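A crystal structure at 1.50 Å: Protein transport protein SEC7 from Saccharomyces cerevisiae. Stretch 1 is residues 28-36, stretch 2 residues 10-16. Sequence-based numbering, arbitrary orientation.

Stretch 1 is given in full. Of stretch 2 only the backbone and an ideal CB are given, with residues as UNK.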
# COMPACT_ATOMS: atom_id res chain seq x y z
N PRO A 28 1.67 1.53 -23.33
CA PRO A 28 2.01 2.02 -24.67
C PRO A 28 0.92 2.84 -25.34
O PRO A 28 1.23 3.61 -26.24
CB PRO A 28 2.26 0.73 -25.47
CG PRO A 28 2.53 -0.32 -24.46
CD PRO A 28 1.67 0.05 -23.29
N VAL A 29 -0.34 2.67 -24.92
CA VAL A 29 -1.46 3.49 -25.43
C VAL A 29 -1.50 4.87 -24.79
O VAL A 29 -1.80 5.86 -25.46
CB VAL A 29 -2.82 2.79 -25.21
CG1 VAL A 29 -3.98 3.70 -25.64
CG2 VAL A 29 -2.89 1.46 -25.95
N LEU A 30 -1.22 4.95 -23.49
CA LEU A 30 -1.16 6.23 -22.79
C LEU A 30 -0.05 7.13 -23.34
O LEU A 30 -0.23 8.35 -23.42
CB LEU A 30 -0.94 6.01 -21.29
CG LEU A 30 -2.14 5.51 -20.48
CD1 LEU A 30 -1.66 4.86 -19.19
CD2 LEU A 30 -3.11 6.64 -20.19
N ILE A 31 1.08 6.54 -23.71
CA ILE A 31 2.21 7.29 -24.28
C ILE A 31 1.84 7.77 -25.69
O ILE A 31 1.97 8.95 -26.00
CB ILE A 31 3.51 6.45 -24.31
CG1 ILE A 31 3.91 6.01 -22.89
CG2 ILE A 31 4.65 7.25 -24.93
CD1 ILE A 31 4.87 4.83 -22.87
N LYS A 32 1.37 6.84 -26.51
CA LYS A 32 0.87 7.13 -27.87
C LYS A 32 -0.06 8.34 -27.87
O LYS A 32 0.07 9.23 -28.71
CB LYS A 32 0.15 5.89 -28.44
CG LYS A 32 -0.43 6.03 -29.85
CD LYS A 32 -1.89 6.44 -29.85
CE LYS A 32 -2.46 6.49 -31.26
NZ LYS A 32 -3.59 7.46 -31.38
N LYS A 33 -1.00 8.36 -26.92
CA LYS A 33 -2.00 9.42 -26.84
C LYS A 33 -1.57 10.64 -26.04
O LYS A 33 -2.32 11.61 -25.94
CB LYS A 33 -3.31 8.85 -26.29
CG LYS A 33 -3.95 7.81 -27.20
CD LYS A 33 -5.12 7.09 -26.54
CE LYS A 33 -6.18 8.05 -26.04
NZ LYS A 33 -6.71 8.96 -27.09
N GLY A 34 -0.38 10.60 -25.46
CA GLY A 34 0.21 11.76 -24.78
C GLY A 34 -0.15 11.93 -23.31
O GLY A 34 0.20 12.94 -22.71
N PHE A 35 -0.84 10.95 -22.74
CA PHE A 35 -1.21 11.01 -21.32
C PHE A 35 -0.06 10.60 -20.41
O PHE A 35 -0.09 10.89 -19.21
CB PHE A 35 -2.42 10.12 -21.05
CG PHE A 35 -3.71 10.66 -21.60
CD1 PHE A 35 -4.22 11.86 -21.13
CD2 PHE A 35 -4.41 9.97 -22.57
CE1 PHE A 35 -5.40 12.37 -21.63
CE2 PHE A 35 -5.60 10.48 -23.08
CZ PHE A 35 -6.09 11.68 -22.61
N LEU A 36 0.93 9.92 -20.97
CA LEU A 36 2.07 9.40 -20.23
C LEU A 36 3.36 9.76 -20.95
O LEU A 36 3.52 9.48 -22.14
CB LEU A 36 1.92 7.89 -20.09
CG LEU A 36 2.83 7.13 -19.12
CD1 LEU A 36 2.74 7.71 -17.72
CD2 LEU A 36 2.47 5.65 -19.13
N UNK A 10 -14.46 10.43 -22.70
CA UNK A 10 -13.23 11.17 -22.97
C UNK A 10 -12.13 10.20 -23.39
O UNK A 10 -12.20 9.00 -23.10
CB UNK A 10 -12.80 11.98 -21.74
N UNK A 11 -11.11 10.73 -24.05
CA UNK A 11 -9.93 9.96 -24.44
C UNK A 11 -9.25 9.33 -23.22
O UNK A 11 -8.84 8.17 -23.25
CB UNK A 11 -8.94 10.85 -25.19
N UNK A 12 -9.14 10.10 -22.14
CA UNK A 12 -8.54 9.60 -20.89
C UNK A 12 -9.38 8.47 -20.30
O UNK A 12 -8.82 7.48 -19.84
CB UNK A 12 -8.40 10.73 -19.87
N UNK A 13 -10.70 8.61 -20.31
CA UNK A 13 -11.57 7.56 -19.77
C UNK A 13 -11.45 6.27 -20.57
O UNK A 13 -11.46 5.18 -20.01
CB UNK A 13 -13.03 8.03 -19.76
N UNK A 14 -11.30 6.39 -21.89
CA UNK A 14 -11.04 5.23 -22.73
C UNK A 14 -9.73 4.53 -22.33
O UNK A 14 -9.70 3.31 -22.25
CB UNK A 14 -10.99 5.65 -24.20
N UNK A 15 -8.68 5.31 -22.08
CA UNK A 15 -7.39 4.76 -21.64
C UNK A 15 -7.47 4.09 -20.27
O UNK A 15 -6.81 3.08 -20.01
CB UNK A 15 -6.34 5.87 -21.60
N UNK A 16 -8.27 4.67 -19.37
CA UNK A 16 -8.49 4.10 -18.04
C UNK A 16 -9.21 2.76 -18.17
O UNK A 16 -8.88 1.80 -17.46
CB UNK A 16 -9.29 5.06 -17.16

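Position 10 stands just before the first turn of a helix, with phi/psi of -65/160, and its CA-to-CB bond runs sideways to stretch 1, with nothing of that stretch within 5.5 Å of the ideal CB. The backbone asks for an N-cap, so serine, threonine, aspartate or asparagine would suit. The residue is Thr10, in the p rotamer, and OG1 of Thr10 accepts from the backbone N of position 13 at 3.0 Å, satisfying an amide that has no helical carbonyl to bond to.

Position 11 opens the helix and points its CB toward stretch 1. The ideal CB lies 3.5 Å from Lys33 NZ and 3.9 Å from Phe35 CZ, so a charged amine and a ring are already close when the side chain is a single carbon. A small residue fits most simply; a longer one would have to find room beside the amine and the ring, and an acidic one could use the charge. The deposited Ala11 adds nothing beyond that carbon, and its CB packs against Phe35 CZ at 3.9 Å.

At position 12 the CA-to-CB bond runs sideways, yet the ideal CB is 3.7 Å from Phe35 CZ, and the same CZ comes to 3.5 Å from the backbone N of this residue. The aromatic ring invites an apolar chain that can turn back over it: leucine, isoleucine or methionine are all plausible. It is Leu12, with chi1 t and chi2 p. This conformation sets CD1 over one face of the Phe35 ring, 4.1 Å from the centroid and 13° off the normal, a CH-pi contact.

Position 13 points away from stretch 1 and meets none of it, so this contact sets no demand there, and a small polar residue is one of several choices. Ser13 is found, its OG 2.8 Å from Thr10 OG1, beside the capping bond.

Position 14 points sideways, with no atom of stretch 1 within 5.5 Å of its ideal CB. Many helix-favouring polar residues would do; Glu14 reaches out in the m rotamer and makes no close contact across the interface.

Position 15 is the centre of the contact. Its CB points toward stretch 1, with the ideal CB 3.6 Å from Leu30 CD2, 4.6 Å from Phe35 CD2 and 4.9 Å from Lys33 CE. These neighbours make a close, mostly apolar site, suited to a compact side chain such as alanine, cysteine or perhaps valine. Cys15 takes it with chi1 m: its CB is 3.6 Å from Leu30 CD2, and the sulfur is near that atom too, with SG 4.0 Å from CD2; SG also lies 3.3 Å from Lys33 CE, 3.8 Å from Phe35 CD2 and 4.1 Å from Val29 CG1, so one sulfur touches four residues of stretch 1, and it approaches the Phe35 ring obliquely.

Position 16 again runs sideways, its ideal CB clear of stretch 1. This contact sets little demand there beyond helical geometry, and Ile16, with chi1 m and chi2 t, does not touch stretch 1. No hydrogen bond crosses between the stretches; small residues at 11 and 15 and a leucine at 12 hold the packing.

Stretch 2 10-16: TALSECI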
# COMPACT_ATOMS: atom_id res chain seq x y z
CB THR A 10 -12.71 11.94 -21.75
OG1 THR A 10 -12.48 11.02 -20.67
CG2 THR A 10 -13.70 13.02 -21.30
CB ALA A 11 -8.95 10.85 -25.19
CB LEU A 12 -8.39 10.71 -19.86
CG LEU A 12 -7.82 10.33 -18.48
CD1 LEU A 12 -6.45 9.68 -18.60
CD2 LEU A 12 -7.75 11.55 -17.58
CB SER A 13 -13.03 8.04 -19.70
OG SER A 13 -13.16 9.10 -18.77
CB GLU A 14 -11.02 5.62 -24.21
CG GLU A 14 -12.40 5.96 -24.75
CD GLU A 14 -12.38 6.52 -26.17
OE1 GLU A 14 -11.36 7.10 -26.59
OE2 GLU A 14 -13.41 6.40 -26.87
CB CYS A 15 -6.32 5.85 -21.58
SG CYS A 15 -5.73 6.46 -23.18
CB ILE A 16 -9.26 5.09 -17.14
CG1 ILE A 16 -8.34 6.26 -16.76
CG2 ILE A 16 -9.81 4.40 -15.89
CD1 ILE A 16 -9.04 7.42 -16.09
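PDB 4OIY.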